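Local coordinates for protein putative NAD dependent dehydrogenase (Micromonospora echinospora, PDB 6NOR) that binds NAD and is probably an NAD-dependent oxidoreductase of the GFO/IDH/MocA family, with a role in gentamicin biosynthesis, at residues L164-S169 with I266-L271; I215-A220 with L238-D243; Q260-V265 with T273-Q278. All blocks are in the same frame, centred on the assembly; numbering follows the deposited sequence.

Contact 1 of 3, residues L164-S169 with I266-L271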
# COMPACT_ATOMS: atom_id res chain seq x y z
N LEU A 164 19.33 1.66 13.11
CA LEU A 164 19.39 2.70 12.08
C LEU A 164 20.79 3.13 11.67
O LEU A 164 20.98 3.69 10.58
CB LEU A 164 18.63 3.95 12.53
CG LEU A 164 17.13 3.84 12.25
CD1 LEU A 164 16.44 3.18 13.42
CD2 LEU A 164 16.55 5.19 11.95
N GLY A 165 21.77 2.87 12.53
CA GLY A 165 23.09 3.42 12.32
C GLY A 165 23.07 4.92 12.49
O GLY A 165 22.38 5.46 13.34
N THR A 166 23.83 5.61 11.66
CA THR A 166 23.91 7.04 11.71
C THR A 166 22.77 7.63 10.91
O THR A 166 22.69 7.45 9.70
CB THR A 166 25.27 7.55 11.15
OG1 THR A 166 26.34 7.08 11.98
CG2 THR A 166 25.30 9.06 11.09
N VAL A 167 21.87 8.33 11.61
CA VAL A 167 20.75 9.01 10.97
C VAL A 167 21.22 10.24 10.19
O VAL A 167 21.95 11.06 10.73
CB VAL A 167 19.71 9.41 12.01
CG1 VAL A 167 18.60 10.17 11.33
CG2 VAL A 167 19.15 8.15 12.70
N HIS A 168 20.83 10.34 8.92
CA HIS A 168 21.24 11.48 8.09
C HIS A 168 20.08 12.28 7.50
O HIS A 168 20.27 13.37 7.00
CB HIS A 168 22.16 11.00 6.95
CG HIS A 168 21.60 9.88 6.13
ND1 HIS A 168 20.70 10.07 5.11
CD2 HIS A 168 21.83 8.54 6.19
CE1 HIS A 168 20.38 8.90 4.58
NE2 HIS A 168 21.05 7.96 5.21
N SER A 169 18.88 11.72 7.54
CA SER A 169 17.74 12.33 6.87
C SER A 169 16.49 12.19 7.69
O SER A 169 16.21 11.12 8.22
CB SER A 169 17.48 11.71 5.50
OG SER A 169 18.22 12.37 4.49
N ILE A 266 15.78 8.35 8.00
CA ILE A 266 16.71 7.46 7.30
C ILE A 266 18.13 7.47 7.87
O ILE A 266 18.78 8.51 7.94
CB ILE A 266 16.77 7.82 5.81
CG1 ILE A 266 15.36 7.99 5.26
CG2 ILE A 266 17.54 6.75 5.00
CD1 ILE A 266 15.35 8.36 3.79
N GLY A 267 18.61 6.30 8.27
CA GLY A 267 19.98 6.14 8.71
C GLY A 267 20.81 5.28 7.76
O GLY A 267 20.34 4.91 6.69
N THR A 268 22.03 4.95 8.15
CA THR A 268 22.90 4.18 7.27
C THR A 268 22.58 2.69 7.32
O THR A 268 22.87 1.98 6.39
CB THR A 268 24.41 4.38 7.59
OG1 THR A 268 24.62 4.20 8.99
CG2 THR A 268 24.86 5.77 7.19
N GLU A 269 21.98 2.23 8.40
CA GLU A 269 21.66 0.81 8.52
C GLU A 269 20.16 0.54 8.47
O GLU A 269 19.75 -0.60 8.40
CB GLU A 269 22.23 0.24 9.82
CG GLU A 269 23.74 0.30 9.92
CD GLU A 269 24.42 -0.45 8.78
OE1 GLU A 269 24.04 -1.60 8.50
OE2 GLU A 269 25.34 0.13 8.16
N GLY A 270 19.34 1.57 8.52
CA GLY A 270 17.90 1.35 8.57
C GLY A 270 17.06 2.60 8.37
O GLY A 270 17.60 3.69 8.20
N LEU A 271 15.74 2.44 8.37
CA LEU A 271 14.84 3.57 8.22
C LEU A 271 13.51 3.31 8.91
O LEU A 271 13.15 2.17 9.16
CB LEU A 271 14.60 3.88 6.74
CG LEU A 271 13.90 2.85 5.86
CD1 LEU A 271 12.39 2.96 5.93
CD2 LEU A 271 14.40 2.95 4.41
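H168 and S169 both face I266 in a classic beta bulge, where strands 167-175 and 260-267 run side by side in the open sheet of the C-terminal domain. The carbonyl oxygen of I266 takes both amides in its own plane: H168 N at 2.9 Å and S169 N at 3.2 Å. The return bond, I266 N to S169 O, is nearly straight, with 173° at the hydrogen. The imidazole of H168 folds back over the same carbonyl, chi1 52° placing CG between the backbone N and the carbonyl carbon, and I266 O lies 3.4 Å above the ring plane, over its centre. At the rim of that ring, CE1 meets I266 CG2 at 3.6 Å. The ring's NE2 is held by the backbone oxygen of A254 of the second subunit, which ties this corner to the neighbouring chain.

Beyond the bulge the turn 267-270 docks on the chain leaving helix 161-164. L164 O accepts E269 N at 2.8 Å from above its carbonyl plane, with a weak second bond from G270 N. Glycine suits both G165, whose phi is positive and where a side chain would run into T268 and E269, and G267, where one would strike L164 O. The hydroxyl of T268 completes the join: OG1 accepts the amide of T166, T166 N to T268 OG1 3.1 Å.

Contact 2 of 3, residues I215-A220 with L238-D243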
# COMPACT_ATOMS: atom_id res chain seq x y z
N ILE A 215 19.52 22.98 16.07
CA ILE A 215 19.45 23.33 14.66
C ILE A 215 20.53 24.34 14.31
O ILE A 215 20.60 25.40 14.90
CB ILE A 215 18.08 23.88 14.31
CG1 ILE A 215 17.04 22.78 14.49
CG2 ILE A 215 18.08 24.50 12.91
CD1 ILE A 215 15.65 23.15 14.09
N ARG A 216 21.37 24.02 13.34
CA ARG A 216 22.46 24.90 12.96
C ARG A 216 22.07 25.92 11.89
O ARG A 216 22.39 27.09 12.01
CB ARG A 216 23.66 24.09 12.49
CG ARG A 216 24.89 24.92 12.16
CD ARG A 216 26.05 24.07 11.63
NE ARG A 216 26.48 23.07 12.59
CZ ARG A 216 27.22 23.33 13.67
NH1 ARG A 216 27.60 24.58 13.92
NH2 ARG A 216 27.56 22.35 14.49
N ALA A 217 21.38 25.49 10.85
CA ALA A 217 20.96 26.43 9.80
C ALA A 217 19.62 26.05 9.16
O ALA A 217 19.14 24.94 9.32
CB ALA A 217 22.03 26.54 8.74
N VAL A 218 19.03 26.98 8.43
CA VAL A 218 17.74 26.80 7.81
C VAL A 218 17.76 27.42 6.42
O VAL A 218 18.37 28.47 6.21
CB VAL A 218 16.60 27.44 8.65
CG1 VAL A 218 15.29 27.35 7.95
CG2 VAL A 218 16.48 26.75 10.00
N THR A 219 17.12 26.76 5.46
CA THR A 219 16.87 27.32 4.14
C THR A 219 15.40 27.10 3.82
O THR A 219 14.84 26.08 4.17
CB THR A 219 17.76 26.66 3.07
OG1 THR A 219 19.08 26.46 3.59
CG2 THR A 219 17.83 27.53 1.84
N ALA A 220 14.75 28.05 3.16
CA ALA A 220 13.33 27.91 2.92
C ALA A 220 12.88 28.58 1.64
O ALA A 220 13.47 29.54 1.19
CB ALA A 220 12.52 28.47 4.10
N LEU A 238 14.54 23.47 4.39
CA LEU A 238 15.68 22.59 4.59
C LEU A 238 16.36 22.95 5.90
O LEU A 238 16.88 24.05 6.05
CB LEU A 238 16.66 22.68 3.41
CG LEU A 238 16.01 22.44 2.04
CD1 LEU A 238 17.04 22.46 0.93
CD2 LEU A 238 15.23 21.13 2.04
N ILE A 239 16.33 22.03 6.85
CA ILE A 239 16.96 22.22 8.14
C ILE A 239 18.28 21.49 8.25
O ILE A 239 18.36 20.30 7.98
CB ILE A 239 16.06 21.73 9.28
CG1 ILE A 239 14.69 22.38 9.20
CG2 ILE A 239 16.67 22.02 10.63
CD1 ILE A 239 13.73 21.79 10.22
N GLU A 240 19.33 22.20 8.66
CA GLU A 240 20.59 21.54 8.94
C GLU A 240 20.76 21.39 10.44
O GLU A 240 20.96 22.36 11.15
CB GLU A 240 21.74 22.34 8.33
CG GLU A 240 23.13 21.86 8.71
CD GLU A 240 24.23 22.70 8.06
OE1 GLU A 240 25.26 22.96 8.73
OE2 GLU A 240 24.06 23.11 6.89
N PHE A 241 20.67 20.16 10.93
CA PHE A 241 20.94 19.90 12.34
C PHE A 241 22.43 19.87 12.67
O PHE A 241 23.27 19.71 11.79
CB PHE A 241 20.26 18.60 12.76
CG PHE A 241 18.77 18.67 12.72
CD1 PHE A 241 18.07 19.26 13.75
CD2 PHE A 241 18.07 18.19 11.62
CE1 PHE A 241 16.68 19.36 13.71
CE2 PHE A 241 16.69 18.28 11.57
CZ PHE A 241 15.99 18.86 12.63
N ALA A 242 22.74 20.01 13.95
CA ALA A 242 24.11 20.14 14.43
C ALA A 242 24.99 18.92 14.15
O ALA A 242 26.16 19.06 13.86
CB ALA A 242 24.09 20.43 15.93
N ASP A 243 24.43 17.73 14.26
CA ASP A 243 25.15 16.50 13.93
C ASP A 243 25.42 16.33 12.44
O ASP A 243 26.15 15.44 12.02
CB ASP A 243 24.35 15.30 14.41
CG ASP A 243 22.94 15.32 13.88
OD1 ASP A 243 22.78 15.07 12.67
OD2 ASP A 243 22.00 15.61 14.64
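R216 and A217 share one partner, E240, in a classic beta bulge of the antiparallel hairpin formed by strands 215-223 and 234-241. E240 O accepts both amides: R216 N, 2.8 Å away, arrives nearly along the C=O axis, and A217 N comes in on a lone pair. Past the bulge the pairing is regular, and T219 and L238 exchange two backbone bonds.

I215 meets the face carrying I239: its CG2, anti to the backbone N, touches I239 CG2 at 3.7 Å, while CG1 reaches F241 CE1 at 3.5 Å. I239 CG2 in turn sits over one face of the F241 ring, offset toward the rim. Replacing I215 by an alanine removes both branches and would probably leave I239 CG2 and F241 CE1 without their neighbour, and T343 of helix 334-353 with less to pack on.

R216 goes the other way, CG anti to the backbone N (chi1 -176°), and its chain stays extended through chi2 and bends at chi3. The guanidinium and the E240 carboxylate are turned 48° apart, and R216 NE stays 4.0 Å from E240 OE1, too far for a salt bridge; E240 OE2 has a long, weak ion pair with R223 of the second subunit. The methylene comes nearer, R216 CD to E240 OE1 3.2 Å.

Contact 3 of 3, residues Q260-V265 with T273-Q278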
# COMPACT_ATOMS: atom_id res chain seq x y z
N GLN A 260 -2.74 14.89 4.35
CA GLN A 260 -1.62 13.95 4.37
C GLN A 260 -0.64 14.34 5.47
O GLN A 260 -0.25 15.50 5.57
CB GLN A 260 -0.85 13.92 3.02
CG GLN A 260 -1.63 13.68 1.76
CD GLN A 260 -0.72 13.75 0.52
OE1 GLN A 260 0.50 13.79 0.65
NE2 GLN A 260 -1.31 13.78 -0.66
N LEU A 261 -0.21 13.38 6.27
CA LEU A 261 0.85 13.65 7.23
C LEU A 261 1.76 12.44 7.37
O LEU A 261 1.35 11.39 7.84
CB LEU A 261 0.25 14.08 8.60
CG LEU A 261 1.25 14.39 9.73
CD1 LEU A 261 2.39 15.30 9.28
CD2 LEU A 261 0.57 14.94 11.01
N THR A 262 3.01 12.61 6.96
CA THR A 262 3.98 11.52 7.02
C THR A 262 5.34 11.93 7.62
O THR A 262 5.78 13.08 7.54
CB THR A 262 4.26 10.92 5.62
OG1 THR A 262 4.90 11.90 4.81
CG2 THR A 262 2.96 10.46 4.91
N VAL A 263 5.99 10.95 8.22
CA VAL A 263 7.28 11.12 8.84
C VAL A 263 8.22 10.05 8.34
O VAL A 263 7.86 8.88 8.27
CB VAL A 263 7.20 11.03 10.37
CG1 VAL A 263 8.58 11.21 10.96
CG2 VAL A 263 6.25 12.09 10.93
N GLU A 264 9.43 10.45 7.98
CA GLU A 264 10.44 9.54 7.46
C GLU A 264 11.78 9.85 8.10
O GLU A 264 12.22 10.98 8.12
CB GLU A 264 10.50 9.69 5.95
CG GLU A 264 11.40 8.75 5.20
CD GLU A 264 11.42 9.08 3.70
OE1 GLU A 264 11.58 8.15 2.87
OE2 GLU A 264 11.27 10.27 3.34
N VAL A 265 12.41 8.83 8.66
CA VAL A 265 13.75 8.94 9.19
C VAL A 265 14.65 7.91 8.53
O VAL A 265 14.32 6.73 8.50
CB VAL A 265 13.77 8.74 10.71
CG1 VAL A 265 15.20 8.78 11.24
CG2 VAL A 265 12.90 9.78 11.40
N THR A 273 9.34 4.86 8.80
CA THR A 273 8.34 5.77 8.25
C THR A 273 7.01 5.53 8.90
O THR A 273 6.76 4.45 9.43
CB THR A 273 8.13 5.64 6.70
OG1 THR A 273 7.48 4.41 6.39
CG2 THR A 273 9.46 5.76 5.93
N ALA A 274 6.15 6.54 8.87
CA ALA A 274 4.83 6.44 9.46
C ALA A 274 3.90 7.39 8.74
O ALA A 274 4.29 8.48 8.36
CB ALA A 274 4.87 6.73 10.96
N ASP A 275 2.68 6.94 8.55
CA ASP A 275 1.69 7.66 7.78
C ASP A 275 0.41 7.74 8.59
O ASP A 275 -0.23 6.73 8.87
CB ASP A 275 1.47 6.93 6.45
CG ASP A 275 0.62 7.70 5.48
OD1 ASP A 275 -0.30 8.43 5.91
OD2 ASP A 275 0.86 7.56 4.26
N LEU A 276 0.02 8.95 8.96
CA LEU A 276 -1.14 9.13 9.83
C LEU A 276 -2.47 8.88 9.11
O LEU A 276 -3.19 7.95 9.47
CB LEU A 276 -1.15 10.53 10.42
CG LEU A 276 -2.21 10.80 11.48
CD1 LEU A 276 -2.07 9.82 12.62
CD2 LEU A 276 -2.13 12.23 12.00
N TRP A 277 -2.78 9.71 8.13
CA TRP A 277 -4.08 9.67 7.46
C TRP A 277 -4.21 8.59 6.38
O TRP A 277 -5.31 8.09 6.17
CB TRP A 277 -4.40 11.04 6.86
CG TRP A 277 -4.38 12.10 7.91
CD1 TRP A 277 -3.49 13.11 8.04
CD2 TRP A 277 -5.28 12.20 9.01
NE1 TRP A 277 -3.78 13.86 9.16
CE2 TRP A 277 -4.88 13.32 9.77
CE3 TRP A 277 -6.39 11.47 9.42
CZ2 TRP A 277 -5.56 13.72 10.91
CZ3 TRP A 277 -7.07 11.87 10.56
CH2 TRP A 277 -6.65 12.99 11.29
N GLN A 278 -3.11 8.23 5.71
CA GLN A 278 -3.15 7.17 4.69
C GLN A 278 -2.64 5.84 5.26
O GLN A 278 -2.45 4.89 4.53
CB GLN A 278 -2.33 7.53 3.44
CG GLN A 278 -2.93 8.62 2.57
CD GLN A 278 -2.88 10.00 3.23
OE1 GLN A 278 -1.81 10.50 3.60
NE2 GLN A 278 -4.04 10.62 3.38
O HOH W 1 -1.03 10.88 5.93
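Strands 260-265 and 273-275 run antiparallel, their axes 176° apart, with V263 and A274 as the hydrogen-bonded pair and L276 N extending the pairing in a straight 3.0 Å bond to L261 O. On the face of T262 and E264, the paired side chains run alongside each other in the same direction: T262 CG2 against D275 OD2 at 3.6 Å, and E264 CG against T273 CG2. The E264 carboxylate continues past T273 to a salt bridge with R175 of the second subunit.

The opposite face is apolar. L261 CD2 meets L276 CD2 at 4.0 Å, the two leucines packing with F151 of helix 149-157. L276 CD2 also sits 3.5 Å above the W277 ring, toward its rim, while L261 N lies at the ring's edge near CD1.

Where the strands part, a water takes over the pairing. It accepts from L261 N at 2.7 Å and W277 N at 3.0 Å, and lies close to D275 OD1 and Q278 OE1; Q278 NE2 bonds to E259 O. Chi1 of D275, -171°, sets the carboxylate where OD1 can accept Q278 N at 2.8 Å, from above the carboxylate plane. This Asx motif ends the hairpin at the edge of this chain's sheet, which a strand of the third subunit extends at T273 and A274; the W277 side chain is about 8 Å from the bound NAD.

Overall arrangement
All three contacts belong to one sheet of the C-terminal domain, and each mixes buried with more exposed residues. Contacts 1 and 3 share strands 260-267 and 270-275 and touch directly, V265 CG1 packing on V167 CG1 at 3.7 Å; contact 2, about 18 Å from contact 1 between centres, joins strands nearer the other edge. Contacts 1 and 2 each carry a classic bulge and rest on backbone bonds, but contact 1 adds glycines and a histidine ring, contact 2 an apolar cluster and a distant arginine-glutamate pair. Contact 3 has regular pairing and approaches the cofactor; the others lie away from it. The second subunit touches all three, and the third subunit touches contacts 1 and 3.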